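PDB 5M45: acetone carboxylase alpha subunit from Xanthobacter autotrophicus Py2, which belongs to the hydantoinase B/oxoprolinase family, binds manganese and magnesium ions, and is one kind of subunit in a six-chain assembly. Local coordinates for residues E85-L90 against E482-D487; W357-Q362 against A410-L415; N434-L439 against Y621-P626; N461-T466 against H474-W479; V468-S473 against K513-C518. One frame throughout, in Å; residues are numbered along the deposited sequence.

Contact 1. Residues E85-L90 against E482-D487; sequences EQEGEL and EGDMGD
With CG anti to its backbone N (chi1 -178°) and the chain extended beyond it, Gln86 carries its amide across to Asp487, whose own CG lies beside the backbone N. The two side chains cross at about a right angle and share two hydrogen bonds. Asp487 N gives a nearly straight bond to Gln86 OE1 (3.0 Å), from above the carbonyl plane, while Gln86 NE2 reaches the anti lone pair of Asp487 OD2 at 2.9 Å. Both ends of the amide are thus used, which fixes its rotation just before helix 488-494. Beside it, Asp484 OD1 accepts from Gly486 N (2.9 Å), an Asx turn that shapes the 482-487 loop. A water donates to both Gln86 O and Asp484 OD2, the latter at 2.6 Å. Asp484 and Asp487 also form salt bridges to basic side chains of another protein's chain, a polar side chain of which bonds to Asp487 OD1, so the loop serves a subunit interface. The chain of Glu87 is bent at chi2, and its OE1 lies 3.3 Å from Asp484 OD1, acceptor against acceptor. Such close like charges would be expected to repel, and the basic partner of Asp484 probably offsets part of the cost.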
# COMPACT_ATOMS: atom_id res chain seq x y z
N GLU A 85 12.33 -22.26 3.69
CA GLU A 85 13.40 -23.23 3.43
C GLU A 85 13.49 -24.41 4.44
O GLU A 85 13.74 -25.56 4.03
CB GLU A 85 14.73 -22.50 3.35
CG GLU A 85 15.85 -23.36 2.78
CD GLU A 85 16.53 -24.31 3.78
OE1 GLU A 85 17.04 -25.35 3.26
OE2 GLU A 85 16.56 -24.06 5.02
N GLN A 86 13.32 -24.13 5.73
CA GLN A 86 13.41 -25.17 6.76
C GLN A 86 12.01 -25.62 7.24
O GLN A 86 11.69 -26.80 7.20
CB GLN A 86 14.26 -24.73 7.95
CG GLN A 86 14.39 -25.84 8.99
CD GLN A 86 15.44 -25.62 10.07
OE1 GLN A 86 15.44 -24.65 10.82
NE2 GLN A 86 16.35 -26.58 10.18
N GLU A 87 11.18 -24.68 7.70
CA GLU A 87 9.83 -25.03 8.18
C GLU A 87 8.85 -25.55 7.11
O GLU A 87 7.88 -26.20 7.46
CB GLU A 87 9.16 -23.85 8.87
CG GLU A 87 9.30 -23.80 10.38
CD GLU A 87 10.71 -23.67 10.76
OE1 GLU A 87 11.25 -24.73 11.19
OE2 GLU A 87 11.26 -22.52 10.54
N GLY A 88 9.07 -25.21 5.84
CA GLY A 88 8.20 -25.69 4.78
C GLY A 88 6.81 -25.05 4.73
O GLY A 88 5.83 -25.71 4.32
N GLU A 89 6.73 -23.77 5.09
CA GLU A 89 5.44 -23.02 5.02
C GLU A 89 5.19 -22.52 3.59
O GLU A 89 5.29 -21.32 3.30
CB GLU A 89 5.34 -21.92 6.09
CG GLU A 89 5.80 -22.29 7.51
CD GLU A 89 5.21 -23.55 8.10
OE1 GLU A 89 5.69 -23.99 9.17
OE2 GLU A 89 4.22 -24.14 7.53
N LEU A 90 4.96 -23.48 2.70
CA LEU A 90 4.64 -23.26 1.28
C LEU A 90 3.75 -24.41 0.80
O LEU A 90 3.63 -25.43 1.48
CB LEU A 90 5.91 -23.11 0.40
CG LEU A 90 6.70 -24.35 -0.01
CD1 LEU A 90 7.70 -24.01 -1.13
CD2 LEU A 90 7.41 -25.00 1.17
N GLU A 482 2.43 -30.99 10.05
CA GLU A 482 3.87 -31.33 10.03
C GLU A 482 4.68 -30.26 10.77
O GLU A 482 5.40 -29.46 10.17
CB GLU A 482 4.38 -31.54 8.58
CG GLU A 482 3.77 -32.72 7.89
CD GLU A 482 4.16 -32.85 6.40
OE1 GLU A 482 5.27 -33.33 6.07
OE2 GLU A 482 3.33 -32.48 5.54
N GLY A 483 4.56 -30.24 12.09
CA GLY A 483 5.20 -29.18 12.88
C GLY A 483 6.73 -29.26 12.84
O GLY A 483 7.33 -30.35 12.67
N ASP A 484 7.34 -28.09 12.98
CA ASP A 484 8.78 -27.93 13.04
C ASP A 484 9.06 -26.61 13.77
O ASP A 484 8.52 -25.58 13.38
CB ASP A 484 9.35 -27.87 11.62
CG ASP A 484 10.91 -28.02 11.56
OD1 ASP A 484 11.61 -27.74 12.58
OD2 ASP A 484 11.41 -28.43 10.44
N MET A 485 9.86 -26.64 14.84
CA MET A 485 10.25 -25.43 15.57
C MET A 485 11.47 -24.70 14.99
O MET A 485 11.75 -23.54 15.38
CB MET A 485 10.47 -25.70 17.07
CG MET A 485 11.62 -26.65 17.39
SD MET A 485 11.89 -26.95 19.17
CE MET A 485 10.31 -27.71 19.63
N GLY A 486 12.16 -25.32 14.03
CA GLY A 486 13.39 -24.78 13.46
C GLY A 486 14.59 -24.95 14.38
O GLY A 486 14.41 -25.10 15.62
N ASP A 487 15.77 -24.90 13.80
CA ASP A 487 17.03 -24.91 14.55
C ASP A 487 17.35 -23.54 15.12
O ASP A 487 17.19 -22.52 14.43
CB ASP A 487 18.21 -25.37 13.69
CG ASP A 487 18.27 -26.90 13.54
OD1 ASP A 487 18.76 -27.56 14.50
OD2 ASP A 487 17.82 -27.45 12.48
O HOH W 1 10.09 -29.12 8.25
O HOH W 2 6.16 -28.14 7.11
O HOH W 3 5.20 -26.36 10.26

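Contact 2. Residues W357-Q362 against A410-L415; sequences WVMMTQ and ALWRGL
Met359 packs over the indole of Trp412, a Met-aromatic contact at the crossing of two helices, 349-361 and 401-422. Their short segments approach to 11.2 Å between axes at a crossing angle of -47°, a separation that the long side chain of Met359 spans. Met359 is the bump: CG stands anti to the backbone N (chi1 177°), and the thioether enters a hollow lined by Leu411, Trp412 and Leu415. Its SD sits almost squarely over the five-membered ring of Trp412, 4.2 Å from the centroid, with CG beside it over the same ring in a CH-pi contact. The methionine and tryptophan side chains slide past each other in opposite directions, so flank meets face. On the Leu411 side the wall is CB, 3.9 Å from Met359 SD, where the two side chains cross at about a right angle. Strand 330-333 lies against both leucines, and strand 313-324 against Leu411. Gln362 lies at the edge of the indole, its amide turned 52° from the ring; its NE2 bonds to Ile478 O, while OE1 lies in the ring plane, 3.7 Å from Trp412 CZ2. At the far end of the hollow, Met359 CE and Leu415 CD1 meet tip to tip at 3.9 Å.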
# COMPACT_ATOMS: atom_id res chain seq x y z
N TRP A 357 -12.01 -27.27 6.07
CA TRP A 357 -11.55 -28.31 5.12
C TRP A 357 -10.18 -28.85 5.56
O TRP A 357 -10.00 -30.07 5.58
CB TRP A 357 -11.57 -27.77 3.68
CG TRP A 357 -11.01 -28.70 2.65
CD1 TRP A 357 -11.69 -29.62 1.93
CD2 TRP A 357 -9.64 -28.81 2.25
NE1 TRP A 357 -10.84 -30.29 1.06
CE2 TRP A 357 -9.57 -29.79 1.24
CE3 TRP A 357 -8.47 -28.12 2.60
CZ2 TRP A 357 -8.37 -30.12 0.59
CZ3 TRP A 357 -7.28 -28.45 1.99
CH2 TRP A 357 -7.23 -29.45 1.00
N VAL A 358 -9.27 -27.97 5.98
CA VAL A 358 -7.96 -28.39 6.53
C VAL A 358 -8.14 -29.34 7.72
O VAL A 358 -7.51 -30.41 7.77
CB VAL A 358 -7.08 -27.16 6.90
CG1 VAL A 358 -5.81 -27.59 7.64
CG2 VAL A 358 -6.69 -26.37 5.64
N MET A 359 -9.02 -28.97 8.66
CA MET A 359 -9.32 -29.85 9.78
C MET A 359 -9.83 -31.22 9.31
O MET A 359 -9.36 -32.26 9.83
CB MET A 359 -10.32 -29.22 10.75
CG MET A 359 -10.69 -30.18 11.87
SD MET A 359 -12.30 -29.96 12.58
CE MET A 359 -13.37 -30.28 11.21
N MET A 360 -10.77 -31.23 8.36
CA MET A 360 -11.23 -32.48 7.77
C MET A 360 -10.10 -33.39 7.23
O MET A 360 -10.13 -34.60 7.44
CB MET A 360 -12.24 -32.25 6.63
CG MET A 360 -13.58 -31.64 7.06
SD MET A 360 -14.53 -30.94 5.67
CE MET A 360 -15.00 -32.34 4.85
N THR A 361 -9.11 -32.80 6.55
CA THR A 361 -7.96 -33.55 6.03
C THR A 361 -7.12 -34.24 7.12
O THR A 361 -6.39 -35.18 6.79
CB THR A 361 -6.98 -32.71 5.16
OG1 THR A 361 -6.17 -31.84 5.98
CG2 THR A 361 -7.71 -31.94 4.03
N GLN A 362 -7.19 -33.77 8.36
CA GLN A 362 -6.43 -34.32 9.48
C GLN A 362 -7.16 -35.42 10.28
O GLN A 362 -6.54 -36.04 11.17
CB GLN A 362 -5.96 -33.21 10.44
CG GLN A 362 -5.06 -32.20 9.77
CD GLN A 362 -4.70 -31.01 10.62
OE1 GLN A 362 -4.75 -31.03 11.86
NE2 GLN A 362 -4.33 -29.93 9.94
N ALA A 410 -13.34 -25.91 18.38
CA ALA A 410 -14.59 -26.50 18.88
C ALA A 410 -15.15 -27.60 17.96
O ALA A 410 -15.81 -28.52 18.44
CB ALA A 410 -15.63 -25.42 19.09
N LEU A 411 -14.87 -27.54 16.65
CA LEU A 411 -15.39 -28.52 15.71
C LEU A 411 -14.79 -29.91 15.92
O LEU A 411 -15.47 -30.92 15.73
CB LEU A 411 -15.26 -28.07 14.25
CG LEU A 411 -15.69 -26.58 13.99
CD1 LEU A 411 -15.58 -26.16 12.53
CD2 LEU A 411 -17.08 -26.22 14.48
N TRP A 412 -13.52 -29.98 16.35
CA TRP A 412 -12.92 -31.28 16.76
C TRP A 412 -13.70 -31.95 17.89
O TRP A 412 -13.85 -33.18 17.92
CB TRP A 412 -11.49 -31.11 17.30
CG TRP A 412 -10.41 -30.76 16.35
CD1 TRP A 412 -9.99 -29.49 16.03
CD2 TRP A 412 -9.51 -31.66 15.65
NE1 TRP A 412 -8.90 -29.57 15.16
CE2 TRP A 412 -8.60 -30.88 14.93
CE3 TRP A 412 -9.41 -33.06 15.59
CZ2 TRP A 412 -7.59 -31.44 14.13
CZ3 TRP A 412 -8.41 -33.63 14.81
CH2 TRP A 412 -7.49 -32.82 14.10
N ARG A 413 -14.21 -31.16 18.85
CA ARG A 413 -14.97 -31.72 19.95
C ARG A 413 -16.28 -32.36 19.49
O ARG A 413 -16.65 -33.47 19.93
CB ARG A 413 -15.23 -30.67 21.05
CG ARG A 413 -13.96 -30.13 21.69
CD ARG A 413 -14.21 -29.46 23.07
NE ARG A 413 -15.21 -28.40 23.01
CZ ARG A 413 -14.97 -27.13 22.63
NH1 ARG A 413 -13.76 -26.69 22.28
NH2 ARG A 413 -16.00 -26.26 22.63
N GLY A 414 -17.00 -31.67 18.61
CA GLY A 414 -18.23 -32.26 18.08
C GLY A 414 -18.01 -33.55 17.32
O GLY A 414 -18.68 -34.55 17.57
N LEU A 415 -17.07 -33.52 16.37
CA LEU A 415 -16.72 -34.75 15.65
C LEU A 415 -16.25 -35.86 16.57
O LEU A 415 -16.61 -37.03 16.35
CB LEU A 415 -15.66 -34.52 14.55
CG LEU A 415 -16.09 -33.97 13.19
CD1 LEU A 415 -14.87 -33.65 12.32
CD2 LEU A 415 -16.95 -34.99 12.48

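Contact 3. Residues N434-L439 against Y621-P626; sequences NTSNWL and YMRGGP
The guanidinium of Arg623 carries Ser436 OG over one face, 3.2 Å above the plane and offset toward the rim, with Asn437 N over that face as well. At its edge, in plane, lies a water that accepts from Arg623 NH2 and donates to Asn437 OD1 at 2.7 Å. The ring of Tyr621 in turn has Arg623 NH1 over one face near the rim, and it also takes part in a cation-pi contact with Lys505. Ser436 OG comes to the guanidinium from the crowded position between its backbone N and carbonyl carbon (chi1 68°), where it also donates to Asn434 OD1 (2.9 Å). The two backbones run in opposite directions and pair like strands, although neither is regular: the 621-626 loop leaves strand 617-621, and the 434-439 loop, with an inverse gamma turn centred on Thr435, leads into strand 440-442. Asn437 N, the nitrogen of the cis peptide between Ser436 and Asn437, gives Tyr621 O a nearly straight bond of 2.9 Å, and Arg623 N donates to Ser436 O at 3.2 Å. The latter oxygen also receives a CA-H...O contact from Met622 CA. Arg623 NH2 has a second acceptor in Asn539 O, and Asn437 OD1 a second donor in Met537 N. Farther along, a second water links Asn434 N to Gly624 O, which it meets at 2.8 Å.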
# COMPACT_ATOMS: atom_id res chain seq x y z
N ASN A 434 -4.32 -22.91 20.57
CA ASN A 434 -4.14 -21.58 19.99
C ASN A 434 -2.68 -21.46 19.47
O ASN A 434 -1.72 -21.74 20.23
CB ASN A 434 -4.44 -20.48 21.03
CG ASN A 434 -4.61 -19.11 20.39
OD1 ASN A 434 -3.63 -18.45 20.02
ND2 ASN A 434 -5.86 -18.67 20.28
N THR A 435 -2.52 -21.10 18.20
CA THR A 435 -1.20 -21.07 17.56
C THR A 435 -0.53 -19.69 17.80
O THR A 435 -0.67 -18.76 16.98
CB THR A 435 -1.31 -21.39 16.05
OG1 THR A 435 -2.01 -20.33 15.37
CG2 THR A 435 -1.97 -22.68 15.84
N SER A 436 0.13 -19.57 18.95
CA SER A 436 0.78 -18.30 19.41
C SER A 436 1.71 -18.66 20.58
O SER A 436 1.66 -19.81 21.03
CB SER A 436 -0.29 -17.27 19.81
OG SER A 436 -1.00 -17.67 21.00
N ASN A 437 2.57 -17.78 21.11
CA ASN A 437 2.88 -16.39 20.70
C ASN A 437 3.64 -16.28 19.39
O ASN A 437 4.41 -17.17 19.06
CB ASN A 437 3.76 -15.76 21.79
CG ASN A 437 4.13 -14.30 21.49
OD1 ASN A 437 3.27 -13.40 21.52
ND2 ASN A 437 5.42 -14.05 21.27
N TRP A 438 3.45 -15.16 18.68
CA TRP A 438 4.25 -14.76 17.51
C TRP A 438 5.27 -13.66 17.88
O TRP A 438 4.90 -12.47 18.07
CB TRP A 438 3.33 -14.30 16.38
CG TRP A 438 2.41 -15.35 15.86
CD1 TRP A 438 1.11 -15.57 16.27
CD2 TRP A 438 2.69 -16.34 14.85
NE1 TRP A 438 0.57 -16.62 15.59
CE2 TRP A 438 1.51 -17.14 14.73
CE3 TRP A 438 3.80 -16.67 14.09
CZ2 TRP A 438 1.41 -18.22 13.84
CZ3 TRP A 438 3.72 -17.76 13.18
CH2 TRP A 438 2.50 -18.51 13.06
N LEU A 439 6.54 -14.05 18.03
CA LEU A 439 7.63 -13.12 18.30
C LEU A 439 7.87 -12.27 17.05
O LEU A 439 8.12 -12.80 15.98
CB LEU A 439 8.92 -13.87 18.71
CG LEU A 439 10.20 -13.07 18.99
CD1 LEU A 439 11.12 -13.79 19.96
CD2 LEU A 439 11.00 -12.69 17.72
N TYR A 621 6.58 -17.75 24.37
CA TYR A 621 5.83 -18.85 25.02
C TYR A 621 4.82 -19.42 24.02
O TYR A 621 3.88 -18.72 23.58
CB TYR A 621 5.16 -18.30 26.33
CG TYR A 621 3.95 -19.05 26.93
CD1 TYR A 621 3.73 -20.43 26.74
CD2 TYR A 621 3.04 -18.36 27.75
CE1 TYR A 621 2.61 -21.08 27.29
CE2 TYR A 621 1.93 -19.02 28.32
CZ TYR A 621 1.72 -20.36 28.07
OH TYR A 621 0.60 -20.97 28.60
N MET A 622 5.01 -20.70 23.67
CA MET A 622 4.09 -21.43 22.77
C MET A 622 3.06 -22.24 23.56
O MET A 622 3.41 -22.93 24.53
CB MET A 622 4.87 -22.37 21.83
CG MET A 622 5.41 -21.70 20.57
SD MET A 622 6.42 -20.21 20.75
CE MET A 622 7.83 -20.87 21.63
N ARG A 623 1.80 -22.19 23.13
CA ARG A 623 0.71 -22.79 23.93
C ARG A 623 0.58 -24.32 23.85
O ARG A 623 0.99 -24.96 22.87
CB ARG A 623 -0.65 -22.20 23.50
CG ARG A 623 -0.77 -20.68 23.33
CD ARG A 623 -0.38 -19.88 24.57
NE ARG A 623 -0.69 -18.45 24.36
CZ ARG A 623 0.18 -17.44 24.33
NH1 ARG A 623 1.49 -17.59 24.52
NH2 ARG A 623 -0.29 -16.21 24.14
N GLY A 624 -0.02 -24.87 24.89
CA GLY A 624 -0.40 -26.27 24.95
C GLY A 624 -1.77 -26.53 24.34
O GLY A 624 -2.48 -25.60 23.90
N GLY A 625 -2.11 -27.81 24.29
CA GLY A 625 -3.41 -28.30 23.82
C GLY A 625 -4.31 -28.83 24.96
O GLY A 625 -3.82 -29.07 26.05
N PRO A 626 -5.62 -29.00 24.68
CA PRO A 626 -6.62 -29.42 25.67
C PRO A 626 -6.59 -30.90 26.11
O PRO A 626 -6.14 -31.78 25.38
CB PRO A 626 -7.94 -29.10 24.97
CG PRO A 626 -7.64 -29.30 23.50
CD PRO A 626 -6.22 -28.77 23.35
O HOH W 4 -4.09 -23.38 23.56
O HOH W 5 1.20 -13.46 23.31

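Contact 4. Residues N461-T466 against H474-W479; sequences NGTGAT and HAAAIW
A classic beta bulge sets Ala475 and Ala476 together against Asn461, where the chain between strand 450-454 and helix 488-494 folds back on itself. Both alanines donate their backbone N to one oxygen, Asn461 O. Ala475 N comes from above the carbonyl plane at 2.9 Å, whereas Ala476 N lies in that plane, on a lone pair, at 3.2 Å. The return grip is also double. Asn461 N and its own side-chain ND2 reach Ala476 O from the same face, the backbone bond at 2.9 Å and the amide bond longer, at 3.3 Å. CG of Asn461 sits beside its backbone N (chi1 -48°), on the side from which ND2 also reaches Ala476 O; ND2 is held further by Cys458 O. Next along the chain, Thr463 CG2 rests on the methyl of Ala476 at 4.0 Å, while Thr463 OG1 accepts from Leu472 N. Beyond the bridge, Ala477 CB sits over the centre of the Trp479 ring. The ring of His474 meets an aromatic side chain of another protein's chain. One carbonyl shared by two successive N-H groups across an antiparallel hydrogen-bonded pair is the signature of the classic bulge.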
# COMPACT_ATOMS: atom_id res chain seq x y z
N ASN A 461 3.15 -26.31 18.62
CA ASN A 461 2.36 -26.20 19.84
C ASN A 461 1.89 -27.58 20.30
O ASN A 461 1.96 -28.55 19.54
CB ASN A 461 1.12 -25.34 19.60
CG ASN A 461 1.42 -24.05 18.88
OD1 ASN A 461 1.99 -23.09 19.47
ND2 ASN A 461 1.06 -24.01 17.57
N GLY A 462 1.33 -27.66 21.50
CA GLY A 462 0.74 -28.91 21.98
C GLY A 462 -0.50 -29.32 21.18
O GLY A 462 -1.19 -28.46 20.61
N THR A 463 -0.76 -30.62 21.12
CA THR A 463 -1.98 -31.15 20.47
C THR A 463 -2.97 -31.67 21.52
O THR A 463 -2.60 -31.99 22.67
CB THR A 463 -1.69 -32.24 19.42
OG1 THR A 463 -1.27 -33.45 20.07
CG2 THR A 463 -0.65 -31.81 18.45
N GLY A 464 -4.25 -31.72 21.13
CA GLY A 464 -5.29 -32.24 22.00
C GLY A 464 -5.09 -33.71 22.38
O GLY A 464 -4.64 -34.52 21.57
N ALA A 465 -5.41 -34.05 23.63
CA ALA A 465 -5.44 -35.45 24.09
C ALA A 465 -6.49 -36.28 23.35
O ALA A 465 -7.50 -35.74 22.84
CB ALA A 465 -5.72 -35.51 25.58
N THR A 466 -6.26 -37.59 23.29
CA THR A 466 -7.24 -38.51 22.69
C THR A 466 -7.97 -39.32 23.78
O THR A 466 -7.70 -39.15 24.98
CB THR A 466 -6.58 -39.43 21.60
OG1 THR A 466 -6.00 -40.62 22.18
CG2 THR A 466 -5.52 -38.64 20.80
N HIS A 474 4.69 -29.76 21.92
CA HIS A 474 5.53 -28.96 20.99
C HIS A 474 5.66 -29.60 19.60
O HIS A 474 6.77 -29.90 19.11
CB HIS A 474 6.91 -28.64 21.61
CG HIS A 474 7.64 -29.83 22.14
ND1 HIS A 474 8.21 -30.77 21.34
CD2 HIS A 474 7.80 -30.28 23.41
CE1 HIS A 474 8.70 -31.76 22.07
NE2 HIS A 474 8.46 -31.48 23.35
N ALA A 475 4.50 -29.87 18.99
CA ALA A 475 4.39 -30.80 17.85
C ALA A 475 3.74 -30.33 16.55
O ALA A 475 4.06 -30.92 15.47
CB ALA A 475 3.66 -32.05 18.33
N ALA A 476 2.77 -29.41 16.61
CA ALA A 476 1.93 -29.10 15.44
C ALA A 476 1.14 -27.78 15.58
O ALA A 476 1.14 -27.13 16.66
CB ALA A 476 0.96 -30.25 15.19
N ALA A 477 0.51 -27.41 14.47
CA ALA A 477 -0.44 -26.30 14.41
C ALA A 477 -1.62 -26.75 13.56
O ALA A 477 -1.46 -27.55 12.65
CB ALA A 477 0.23 -25.08 13.80
N ILE A 478 -2.80 -26.22 13.83
CA ILE A 478 -4.00 -26.55 12.99
C ILE A 478 -3.77 -26.27 11.48
O ILE A 478 -4.24 -27.04 10.65
CB ILE A 478 -5.27 -25.85 13.51
CG1 ILE A 478 -6.54 -26.31 12.76
CG2 ILE A 478 -5.17 -24.34 13.43
CD1 ILE A 478 -6.82 -27.79 12.88
N TRP A 479 -3.04 -25.21 11.15
CA TRP A 479 -2.76 -24.84 9.75
C TRP A 479 -1.61 -25.62 9.07
O TRP A 479 -1.34 -25.42 7.88
CB TRP A 479 -2.56 -23.28 9.59
CG TRP A 479 -1.82 -22.62 10.69
CD1 TRP A 479 -2.36 -21.87 11.71
CD2 TRP A 479 -0.41 -22.66 10.95
NE1 TRP A 479 -1.39 -21.44 12.56
CE2 TRP A 479 -0.18 -21.90 12.13
CE3 TRP A 479 0.68 -23.23 10.28
CZ2 TRP A 479 1.09 -21.73 12.67
CZ3 TRP A 479 1.95 -23.07 10.82
CH2 TRP A 479 2.14 -22.31 12.00

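Contact 5. Residues V468-S473 against K513-C518; sequences VQDGLS and KYRGGC
Residues 469-473 and 514-518 are extended, and the runs 468-473 and 514-518 lie side by side in the same direction, only 9° apart end to end, with Asp470 next to Tyr514 and Ser473 next to Gly517. Neither segment is a regular strand, and a single backbone bond joins them, from Gly471 N to Arg515 O at 2.9 Å. Where Gly471 and Gly517 face each other no side chain intervenes, so the backbones come close enough for Gly517 CA to make a CA-H...O contact with Leu472 O (3.3 Å). Side chains supply the other bonds. Asp470 OD1 accepts from Arg515 N at 2.9 Å, met from above the carboxylate plane, and Ser473 OG accepts from Cys518 N at the same length. The Tyr514 ring lies flat against the peptide between Val468 and Gln469, with Gln469 N 3.7 Å above its centre and Asp470 OD1 at its edge, in plane. One water ties together Gly471 O, Ser473 OG and Arg515 NH1, the last from the edge of the guanidinium. Arg515 forms its salt bridge with Asp642, and Asp470 OD1 pairs with Arg634. Asp470 OD2 stays 4.0 Å from Arg515 NH2, well out of the guanidinium plane. The attraction between those two charges is therefore probably general rather than directed, and the alignment probably rests more on the bonds given by backbone N-H groups.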
# COMPACT_ATOMS: atom_id res chain seq x y z
N VAL A 468 -7.54 -42.39 24.18
CA VAL A 468 -6.63 -43.53 24.39
C VAL A 468 -5.25 -43.16 24.95
O VAL A 468 -4.59 -43.99 25.56
CB VAL A 468 -6.49 -44.23 22.99
CG1 VAL A 468 -5.36 -45.20 22.93
CG2 VAL A 468 -7.81 -44.95 22.68
N GLN A 469 -4.79 -41.92 24.70
CA GLN A 469 -3.44 -41.49 25.09
C GLN A 469 -3.30 -39.96 25.16
O GLN A 469 -4.16 -39.21 24.62
CB GLN A 469 -2.36 -42.10 24.19
CG GLN A 469 -2.40 -41.69 22.71
CD GLN A 469 -1.41 -42.48 21.83
OE1 GLN A 469 -0.81 -43.49 22.26
NE2 GLN A 469 -1.25 -42.05 20.64
N ASP A 470 -2.23 -39.51 25.82
CA ASP A 470 -1.88 -38.10 25.93
C ASP A 470 -1.67 -37.44 24.58
O ASP A 470 -1.28 -38.11 23.62
CB ASP A 470 -0.57 -37.92 26.73
CG ASP A 470 -0.74 -38.32 28.21
OD1 ASP A 470 -1.90 -38.41 28.70
OD2 ASP A 470 0.29 -38.59 28.87
N GLY A 471 -1.91 -36.13 24.52
CA GLY A 471 -1.52 -35.33 23.36
C GLY A 471 -0.01 -35.24 23.20
O GLY A 471 0.74 -35.65 24.09
N LEU A 472 0.43 -34.75 22.05
CA LEU A 472 1.87 -34.52 21.78
C LEU A 472 2.31 -33.12 22.16
O LEU A 472 1.64 -32.15 21.82
CB LEU A 472 2.13 -34.75 20.29
CG LEU A 472 1.77 -36.12 19.75
CD1 LEU A 472 1.94 -36.08 18.23
CD2 LEU A 472 2.67 -37.21 20.33
N SER A 473 3.45 -33.02 22.85
CA SER A 473 3.98 -31.70 23.24
C SER A 473 4.76 -31.09 22.04
O SER A 473 5.41 -31.83 21.26
CB SER A 473 4.84 -31.78 24.50
OG SER A 473 4.10 -32.27 25.61
N LYS A 513 -7.70 -37.10 32.37
CA LYS A 513 -7.31 -38.52 32.36
C LYS A 513 -6.11 -38.77 31.40
O LYS A 513 -5.12 -39.44 31.76
CB LYS A 513 -8.48 -39.40 31.95
CG LYS A 513 -8.19 -40.85 32.27
CD LYS A 513 -8.54 -41.75 31.11
CE LYS A 513 -9.91 -42.27 31.23
NZ LYS A 513 -9.93 -43.65 30.62
N TYR A 514 -6.24 -38.21 30.21
CA TYR A 514 -5.13 -38.03 29.26
C TYR A 514 -4.89 -36.51 29.15
O TYR A 514 -5.83 -35.70 28.99
CB TYR A 514 -5.39 -38.73 27.90
CG TYR A 514 -5.58 -40.22 28.07
CD1 TYR A 514 -4.51 -41.04 28.49
CD2 TYR A 514 -6.83 -40.82 27.89
CE1 TYR A 514 -4.69 -42.40 28.72
CE2 TYR A 514 -7.01 -42.19 28.09
CZ TYR A 514 -5.96 -42.96 28.52
OH TYR A 514 -6.14 -44.33 28.74
N ARG A 515 -3.63 -36.13 29.30
CA ARG A 515 -3.19 -34.74 29.36
C ARG A 515 -2.97 -34.23 27.93
O ARG A 515 -2.42 -34.97 27.09
CB ARG A 515 -1.88 -34.64 30.18
CG ARG A 515 -1.31 -33.24 30.29
CD ARG A 515 0.08 -33.16 30.97
NE ARG A 515 1.07 -34.18 30.66
CZ ARG A 515 1.69 -34.36 29.49
NH1 ARG A 515 1.46 -33.60 28.41
NH2 ARG A 515 2.58 -35.32 29.39
N GLY A 516 -3.40 -33.01 27.65
CA GLY A 516 -3.03 -32.35 26.42
C GLY A 516 -1.51 -32.12 26.31
O GLY A 516 -0.79 -32.06 27.33
N GLY A 517 -1.03 -32.01 25.08
CA GLY A 517 0.38 -31.72 24.86
C GLY A 517 0.79 -30.40 25.51
O GLY A 517 0.04 -29.40 25.46
N CYS A 518 1.97 -30.38 26.13
CA CYS A 518 2.55 -29.11 26.57
C CYS A 518 3.05 -28.30 25.37
O CYS A 518 3.39 -28.86 24.31
CB CYS A 518 3.68 -29.33 27.58
SG CYS A 518 3.09 -29.86 29.20
O HOH W 6 2.83 -34.74 25.78

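In the fold
Contact 4 is the hub of the set, touching all four others. Arg623 O of contact 3 pairs with Gly462 N at 3.0 Å, and His474 N meets Cys518 O of contact 5 at 2.9 Å, both probable hydrogen bonds. Contacts 3 and 5 join in the same way through Gly625 N and Gly517 O (2.9 Å). Contact 2 reaches the group through Ile478, and contact 1 by the packing of Met485 CE on His474 CB (4.0 Å). Metal ions lie near this framework: the side chains of Glu87 and Ala477 are each about 11 Å from a bound manganese ion, and that of Asp484 is about 12 Å from a magnesium ion.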